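Local coordinates for protein phthiocerol synthesis polyketide synthase type I PpsC (Mycobacterium tuberculosis, PDB 7AHB) that probably loads extender units onto an acyl carrier protein through its acyltransferase domain, as one step of polyketide chain building in phthiocerol synthesis, at residues R158-L170 with M244-L258. Numbering follows the deposited sequence.
Sequences RVTAVRSRLMAPL and MDALQPAMRSELADL
With CG opposite the backbone N in both (chi1 171° in R158), R158 bends at chi2 and R165 at chi2 and chi3, and each guanidinium reaches E254. That of R158 lies over CG2 of V162, which sits under the centre of one face. From there NH2 donates to the E254 backbone O at 3.1 Å, approaching from above the carbonyl plane. NH1 of R165 meets E254 OE2 in a salt bridge of 2.6 Å. These two side chains cross at about a right angle, with the guanidinium and carboxylate planes turned 43° apart. One glutamate thus ties two arginines, through its backbone and its carboxylate, near the C-terminal end of helix 248-254.

Beside these polar contacts the packing is apolar, a good example of how nearly antiparallel helices interlock: the axes of 158-167 and 248-254 approach to 10.1 Å at 150°. L166 CD1 presses on M251 CG at 3.6 Å and also touches A250 CB, while M251 lays its SD against CA of R163 (3.7 Å). L247 CD1 meets M167 CG at 3.6 Å. The 3-10 turns 168-170 and 244-246 extend the row, L170 CD1 on M244 CE. At the other end L255 CD2 fits against V162 CG2, and L258 CD2, past the helix in the turn L255 to L258, against V159 CG2, both at 3.7 Å.

The guanidinium of R163 leads away, NH2 hydrogen-bonding OE1 of Q110 on helix 106-126; V159 rests on helix 141-147 and L255 on helix 287-295. Between the segments the chain forms the antiparallel sheet 175-179, 197-201, 207-211 and 230-232, so the contact brings together the chain entering and leaving the acyltransferase's small subdomain.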
ATOM      1  N   ARG A 158       4.756  14.622   4.144  1.00 19.80           N
ATOM      2  CA  ARG A 158       5.535  15.452   3.237  1.00 21.28           C
ATOM      3  C   ARG A 158       5.839  14.711   1.946  1.00 20.23           C
ATOM      4  O   ARG A 158       5.602  15.235   0.853  1.00 20.61           O
ATOM      5  CB  ARG A 158       6.826  15.904   3.931  1.00 22.26           C
ATOM      6  CG  ARG A 158       7.820  16.602   3.020  1.00 21.05           C
ATOM      7  CD  ARG A 158       7.254  17.842   2.441  1.00 22.20           C
ATOM      8  NE  ARG A 158       8.203  18.561   1.590  1.00 23.96           N
ATOM      9  CZ  ARG A 158       7.881  19.610   0.832  1.00 24.68           C
ATOM     10  NH1 ARG A 158       6.645  20.066   0.833  1.00 23.39           N
ATOM     11  NH2 ARG A 158       8.795  20.202   0.069  1.00 26.69           N
ATOM     12  N   VAL A 159       6.378  13.493   2.046  1.00 16.65           N
ATOM     13  CA  VAL A 159       6.662  12.715   0.843  1.00 19.15           C
ATOM     14  C   VAL A 159       5.390  12.538   0.028  1.00 15.86           C
ATOM     15  O   VAL A 159       5.392  12.659  -1.202  1.00 17.87           O
ATOM     16  CB  VAL A 159       7.274  11.345   1.199  1.00 17.59           C
ATOM     17  CG1 VAL A 159       7.394  10.505  -0.045  1.00 17.09           C
ATOM     18  CG2 VAL A 159       8.624  11.521   1.888  1.00 22.03           C
ATOM     19  N   THR A 160       4.295  12.183   0.708  1.00 18.99           N
ATOM     20  CA  THR A 160       3.029  11.958   0.021  1.00 22.91           C
ATOM     21  C   THR A 160       2.538  13.222  -0.659  1.00 18.50           C
ATOM     22  O   THR A 160       2.111  13.172  -1.817  1.00 16.74           O
ATOM     23  CB  THR A 160       1.991  11.438   1.007  1.00 18.53           C
ATOM     24  OG1 THR A 160       2.514  10.254   1.627  1.00 15.26           O
ATOM     25  CG2 THR A 160       0.714  11.094   0.324  1.00 15.58           C
ATOM     26  N   ALA A 161       2.656  14.365   0.024  1.00 16.33           N
ATOM     27  CA  ALA A 161       2.199  15.639  -0.526  1.00 20.61           C
ATOM     28  C   ALA A 161       2.982  16.026  -1.772  1.00 21.64           C
ATOM     29  O   ALA A 161       2.397  16.436  -2.784  1.00 17.62           O
ATOM     30  CB  ALA A 161       2.331  16.739   0.520  1.00 16.24           C
ATOM     31  N   VAL A 162       4.311  15.913  -1.709  1.00 15.57           N
ATOM     32  CA  VAL A 162       5.153  16.266  -2.848  1.00 19.05           C
ATOM     33  C   VAL A 162       4.854  15.345  -4.027  1.00 16.48           C
ATOM     34  O   VAL A 162       4.529  15.796  -5.126  1.00 17.71           O
ATOM     35  CB  VAL A 162       6.641  16.199  -2.458  1.00 17.83           C
ATOM     36  CG1 VAL A 162       7.514  16.316  -3.699  1.00 19.91           C
ATOM     37  CG2 VAL A 162       6.999  17.288  -1.442  1.00 20.15           C
ATOM     38  N   ARG A 163       4.974  14.031  -3.813  1.00 19.68           N
ATOM     39  CA  ARG A 163       4.799  13.081  -4.906  1.00 21.23           C
ATOM     40  C   ARG A 163       3.430  13.233  -5.542  1.00 19.08           C
ATOM     41  O   ARG A 163       3.311  13.273  -6.770  1.00 17.94           O
ATOM     42  CB  ARG A 163       4.986  11.644  -4.417  1.00 21.92           C
ATOM     43  CG  ARG A 163       4.796  10.596  -5.527  1.00 20.05           C
ATOM     44  CD  ARG A 163       4.679   9.189  -4.915  1.00 23.73           C
ATOM     45  NE  ARG A 163       3.582   9.143  -3.946  1.00 23.05           N
ATOM     46  CZ  ARG A 163       3.630   8.498  -2.786  1.00 20.21           C
ATOM     47  NH1 ARG A 163       4.711   7.779  -2.431  1.00 22.52           N
ATOM     48  NH2 ARG A 163       2.574   8.534  -2.004  1.00 26.13           N
ATOM     49  N   SER A 164       2.377  13.312  -4.715  1.00 15.21           N
ATOM     50  CA  SER A 164       1.019  13.382  -5.257  1.00 20.15           C
ATOM     51  C   SER A 164       0.778  14.680  -6.015  1.00 18.41           C
ATOM     52  O   SER A 164       0.046  14.687  -7.012  1.00 19.15           O
ATOM     53  CB  SER A 164      -0.019  13.205  -4.147  1.00 20.90           C
ATOM     54  OG  SER A 164      -0.017  14.266  -3.237  1.00 17.63           O
ATOM     55  N   ARG A 165       1.375  15.786  -5.574  1.00 19.19           N
ATOM     56  CA  ARG A 165       1.236  17.027  -6.327  1.00 24.05           C
ATOM     57  C   ARG A 165       1.938  16.939  -7.677  1.00 24.95           C
ATOM     58  O   ARG A 165       1.459  17.504  -8.672  1.00 24.64           O
ATOM     59  CB  ARG A 165       1.794  18.203  -5.535  1.00 23.90           C
ATOM     60  CG  ARG A 165       1.569  19.533  -6.229  1.00 27.82           C
ATOM     61  CD  ARG A 165       2.844  20.376  -6.269  1.00 31.83           C
ATOM     62  NE  ARG A 165       3.386  20.608  -4.934  1.00 31.08           N
ATOM     63  CZ  ARG A 165       4.575  20.182  -4.511  1.00 29.41           C
ATOM     64  NH1 ARG A 165       5.371  19.489  -5.317  1.00 29.43           N
ATOM     65  NH2 ARG A 165       4.958  20.442  -3.257  1.00 32.68           N
ATOM     66  N   LEU A 166       3.097  16.276  -7.713  1.00 17.70           N
ATOM     67  CA  LEU A 166       3.807  16.071  -8.967  1.00 18.10           C
ATOM     68  C   LEU A 166       3.036  15.170  -9.930  1.00 17.95           C
ATOM     69  O   LEU A 166       3.126  15.357 -11.140  1.00 18.73           O
ATOM     70  CB  LEU A 166       5.194  15.478  -8.691  1.00 17.57           C
ATOM     71  CG  LEU A 166       6.132  16.392  -7.885  1.00 18.18           C
ATOM     72  CD1 LEU A 166       7.468  15.744  -7.637  1.00 20.02           C
ATOM     73  CD2 LEU A 166       6.332  17.709  -8.642  1.00 22.22           C
ATOM     74  N   MET A 167       2.316  14.181  -9.428  1.00 17.08           N
ATOM     75  CA  MET A 167       1.559  13.282 -10.271  1.00 18.59           C
ATOM     76  C   MET A 167       0.209  13.832 -10.677  1.00 20.23           C
ATOM     77  O   MET A 167      -0.306  13.416 -11.717  1.00 19.48           O
ATOM     78  CB  MET A 167       1.386  11.945  -9.540  1.00 22.26           C
ATOM     79  CG  MET A 167       2.702  11.188  -9.325  1.00 22.25           C
ATOM     80  SD  MET A 167       2.557   9.732  -8.257  1.00 28.74           S
ATOM     81  CE  MET A 167       1.501   8.718  -9.280  1.00 24.57           C
ATOM     82  N   ALA A 168      -0.350  14.760  -9.918  1.00 19.26           N
ATOM     83  CA  ALA A 168      -1.696  15.243 -10.213  1.00 19.10           C
ATOM     84  C   ALA A 168      -1.870  15.763 -11.629  1.00 23.30           C
ATOM     85  O   ALA A 168      -2.907  15.455 -12.244  1.00 23.46           O
ATOM     86  CB  ALA A 168      -2.065  16.328  -9.203  1.00 21.78           C
ATOM     87  N   PRO A 169      -0.951  16.554 -12.193  1.00 23.98           N
ATOM     88  CA  PRO A 169      -1.176  17.059 -13.559  1.00 26.00           C
ATOM     89  C   PRO A 169      -1.304  15.957 -14.596  1.00 24.95           C
ATOM     90  O   PRO A 169      -1.849  16.208 -15.677  1.00 24.43           O
ATOM     91  CB  PRO A 169       0.052  17.943 -13.819  1.00 28.11           C
ATOM     92  CG  PRO A 169       0.561  18.307 -12.450  1.00 24.08           C
ATOM     93  CD  PRO A 169       0.277  17.100 -11.585  1.00 24.82           C
ATOM     94  N   LEU A 170      -0.822  14.749 -14.294  1.00 21.67           N
ATOM     95  CA  LEU A 170      -0.881  13.606 -15.196  1.00 23.26           C
ATOM     96  C   LEU A 170      -2.215  12.869 -15.165  1.00 25.79           C
ATOM     97  O   LEU A 170      -2.447  12.003 -16.027  1.00 26.38           O
ATOM     98  CB  LEU A 170       0.232  12.615 -14.849  1.00 23.64           C
ATOM     99  CG  LEU A 170       1.637  13.195 -15.004  1.00 25.44           C
ATOM    100  CD1 LEU A 170       2.716  12.210 -14.512  1.00 25.38           C
ATOM    101  CD2 LEU A 170       1.847  13.559 -16.467  1.00 27.04           C
ATOM    102  N   MET A 244       7.302   8.034 -15.241  1.00 25.08           N
ATOM    103  CA  MET A 244       7.670   8.656 -13.966  1.00 23.25           C
ATOM    104  C   MET A 244       9.062   9.275 -13.986  1.00 23.39           C
ATOM    105  O   MET A 244       9.381  10.069 -13.083  1.00 21.07           O
ATOM    106  CB  MET A 244       7.581   7.641 -12.816  1.00 20.49           C
ATOM    107  CG  MET A 244       6.203   7.103 -12.578  1.00 22.96           C
ATOM    108  SD  MET A 244       5.009   8.308 -11.986  1.00 19.90           S
ATOM    109  CE  MET A 244       4.225   8.875 -13.479  1.00 25.80           C
ATOM    110  N   ASP A 245       9.896   8.929 -14.977  1.00 26.55           N
ATOM    111  CA  ASP A 245      11.185   9.595 -15.128  1.00 27.92           C
ATOM    112  C   ASP A 245      11.020  11.105 -15.086  1.00 25.74           C
ATOM    113  O   ASP A 245      11.835  11.818 -14.495  1.00 24.97           O
ATOM    114  CB  ASP A 245      11.855   9.206 -16.449  1.00 33.90           C
ATOM    115  CG  ASP A 245      11.984   7.700 -16.627  1.00 34.70           C
ATOM    116  OD1 ASP A 245      11.961   6.967 -15.611  1.00 33.10           O
ATOM    117  OD2 ASP A 245      12.092   7.271 -17.795  1.00 37.09           O
ATOM    118  N   ALA A 246       9.969  11.607 -15.729  1.00 22.17           N
ATOM    119  CA  ALA A 246       9.776  13.048 -15.807  1.00 23.60           C
ATOM    120  C   ALA A 246       9.716  13.689 -14.428  1.00 21.18           C
ATOM    121  O   ALA A 246      10.076  14.862 -14.282  1.00 21.58           O
ATOM    122  CB  ALA A 246       8.503  13.357 -16.593  1.00 23.22           C
ATOM    123  N   LEU A 247       9.281  12.939 -13.415  1.00 19.96           N
ATOM    124  CA  LEU A 247       8.999  13.506 -12.104  1.00 19.11           C
ATOM    125  C   LEU A 247      10.153  13.354 -11.120  1.00 22.48           C
ATOM    126  O   LEU A 247      10.142  14.001 -10.067  1.00 17.96           O
ATOM    127  CB  LEU A 247       7.744  12.868 -11.492  1.00 19.17           C
ATOM    128  CG  LEU A 247       6.446  12.980 -12.295  1.00 19.28           C
ATOM    129  CD1 LEU A 247       5.310  12.391 -11.493  1.00 20.66           C
ATOM    130  CD2 LEU A 247       6.189  14.443 -12.655  1.00 22.97           C
ATOM    131  N   GLN A 248      11.144  12.548 -11.435  1.00 21.53           N
ATOM    132  CA  GLN A 248      12.165  12.227 -10.446  1.00 18.92           C
ATOM    133  C   GLN A 248      13.026  13.425 -10.085  1.00 18.34           C
ATOM    134  O   GLN A 248      13.322  13.618  -8.896  1.00 17.85           O
ATOM    135  CB  GLN A 248      13.021  11.066 -10.948  1.00 21.62           C
ATOM    136  CG  GLN A 248      12.254   9.748 -11.070  1.00 19.20           C
ATOM    137  CD  GLN A 248      13.143   8.599 -11.515  1.00 22.91           C
ATOM    138  OE1 GLN A 248      13.837   8.683 -12.538  1.00 21.51           O
ATOM    139  NE2 GLN A 248      13.129   7.516 -10.742  1.00 20.65           N
ATOM    140  N   PRO A 249      13.419  14.272 -11.038  1.00 19.45           N
ATOM    141  CA  PRO A 249      14.225  15.443 -10.640  1.00 20.05           C
ATOM    142  C   PRO A 249      13.503  16.357  -9.677  1.00 19.67           C
ATOM    143  O   PRO A 249      14.108  16.851  -8.716  1.00 19.66           O
ATOM    144  CB  PRO A 249      14.529  16.143 -11.969  1.00 21.42           C
ATOM    145  CG  PRO A 249      14.403  15.020 -13.021  1.00 21.60           C
ATOM    146  CD  PRO A 249      13.290  14.145 -12.507  1.00 20.40           C
ATOM    147  N   ALA A 250      12.210  16.589  -9.898  1.00 20.05           N
ATOM    148  CA  ALA A 250      11.462  17.450  -8.988  1.00 19.34           C
ATOM    149  C   ALA A 250      11.318  16.793  -7.630  1.00 18.26           C
ATOM    150  O   ALA A 250      11.400  17.472  -6.603  1.00 18.27           O
ATOM    151  CB  ALA A 250      10.086  17.784  -9.561  1.00 19.65           C
ATOM    152  N   MET A 251      11.116  15.472  -7.606  1.00 21.57           N
ATOM    153  CA  MET A 251      11.108  14.742  -6.337  1.00 23.66           C
ATOM    154  C   MET A 251      12.398  14.972  -5.553  1.00 24.13           C
ATOM    155  O   MET A 251      12.364  15.290  -4.363  1.00 19.97           O
ATOM    156  CB  MET A 251      10.920  13.241  -6.570  1.00 22.62           C
ATOM    157  CG  MET A 251       9.525  12.843  -6.910  1.00 25.01           C
ATOM    158  SD  MET A 251       8.474  12.738  -5.468  1.00 23.23           S
ATOM    159  CE  MET A 251       9.050  11.238  -4.713  1.00 23.48           C
ATOM    160  N   ARG A 252      13.548  14.784  -6.199  1.00 25.41           N
ATOM    161  CA  ARG A 252      14.826  14.926  -5.504  1.00 29.06           C
ATOM    162  C   ARG A 252      15.058  16.357  -5.054  1.00 29.36           C
ATOM    163  O   ARG A 252      15.635  16.574  -3.985  1.00 27.23           O
ATOM    164  CB  ARG A 252      15.952  14.421  -6.409  1.00 29.34           C
ATOM    165  CG  ARG A 252      15.892  12.909  -6.540  1.00 28.86           C
ATOM    166  CD  ARG A 252      16.649  12.313  -7.688  1.00 31.16           C
ATOM    167  NE  ARG A 252      16.377  10.860  -7.696  1.00 36.50           N
ATOM    168  CZ  ARG A 252      16.355  10.076  -8.782  1.00 33.03           C
ATOM    169  NH1 ARG A 252      16.590  10.595  -9.991  1.00 34.02           N
ATOM    170  NH2 ARG A 252      16.091   8.772  -8.654  1.00 26.73           N
ATOM    171  N   SER A 253      14.547  17.332  -5.806  1.00 23.63           N
ATOM    172  CA  SER A 253      14.683  18.729  -5.405  1.00 25.18           C
ATOM    173  C   SER A 253      13.777  19.056  -4.227  1.00 26.53           C
ATOM    174  O   SER A 253      14.229  19.595  -3.208  1.00 24.86           O
ATOM    175  CB  SER A 253      14.364  19.640  -6.595  1.00 27.09           C
ATOM    176  OG  SER A 253      14.539  20.989  -6.264  1.00 29.92           O
ATOM    177  N   GLU A 254      12.488  18.741  -4.345  1.00 27.32           N
ATOM    178  CA  GLU A 254      11.544  19.165  -3.318  1.00 31.98           C
ATOM    179  C   GLU A 254      11.758  18.429  -2.001  1.00 31.54           C
ATOM    180  O   GLU A 254      11.461  18.972  -0.932  1.00 27.20           O
ATOM    181  CB  GLU A 254      10.114  18.940  -3.803  1.00 30.69           C
ATOM    182  CG  GLU A 254       9.787  19.664  -5.077  1.00 30.71           C
ATOM    183  CD  GLU A 254       8.849  20.785  -4.859  1.00 36.76           C
ATOM    184  OE1 GLU A 254       9.270  21.801  -4.247  1.00 39.44           O
ATOM    185  OE2 GLU A 254       7.673  20.667  -5.302  1.00 40.17           O
ATOM    186  N   LEU A 255      12.242  17.189  -2.057  1.00 18.16           N
ATOM    187  CA  LEU A 255      12.507  16.407  -0.857  1.00 21.58           C
ATOM    188  C   LEU A 255      13.985  16.432  -0.477  1.00 21.77           C
ATOM    189  O   LEU A 255      14.433  15.591   0.309  1.00 19.99           O
ATOM    190  CB  LEU A 255      12.025  14.971  -1.056  1.00 19.22           C
ATOM    191  CG  LEU A 255      10.532  14.844  -1.300  1.00 18.81           C
ATOM    192  CD1 LEU A 255      10.144  13.452  -1.797  1.00 19.08           C
ATOM    193  CD2 LEU A 255       9.762  15.174  -0.043  1.00 20.46           C
ATOM    194  N   ALA A 256      14.745  17.384  -1.020  1.00 20.23           N
ATOM    195  CA  ALA A 256      16.180  17.444  -0.758  1.00 22.55           C
ATOM    196  C   ALA A 256      16.475  17.463   0.736  1.00 23.69           C
ATOM    197  O   ALA A 256      17.449  16.860   1.190  1.00 24.35           O
ATOM    198  CB  ALA A 256      16.786  18.685  -1.420  1.00 24.54           C
ATOM    199  N   ASP A 257      15.638  18.141   1.513  1.00 23.07           N
ATOM    200  CA  ASP A 257      15.861  18.333   2.938  1.00 26.38           C
ATOM    201  C   ASP A 257      15.333  17.184   3.774  1.00 27.08           C
ATOM    202  O   ASP A 257      15.499  17.213   4.998  1.00 26.01           O
ATOM    203  CB  ASP A 257      15.206  19.630   3.408  1.00 24.42           C
ATOM    204  CG  ASP A 257      15.864  20.857   2.813  1.00 28.94           C
ATOM    205  OD1 ASP A 257      17.053  20.782   2.434  1.00 27.84           O
ATOM    206  OD2 ASP A 257      15.181  21.894   2.727  1.00 29.22           O
ATOM    207  N   LEU A 258      14.723  16.178   3.147  1.00 18.60           N
ATOM    208  CA  LEU A 258      14.224  15.025   3.884  1.00 20.10           C
ATOM    209  C   LEU A 258      15.399  14.255   4.495  1.00 18.94           C
ATOM    210  O   LEU A 258      16.293  13.783   3.783  1.00 19.17           O
ATOM    211  CB  LEU A 258      13.420  14.115   2.969  1.00 18.92           C
ATOM    212  CG  LEU A 258      12.723  12.931   3.639  1.00 19.81           C
ATOM    213  CD1 LEU A 258      11.595  13.398   4.544  1.00 22.80           C
ATOM    214  CD2 LEU A 258      12.205  11.953   2.599  1.00 20.17           C
TER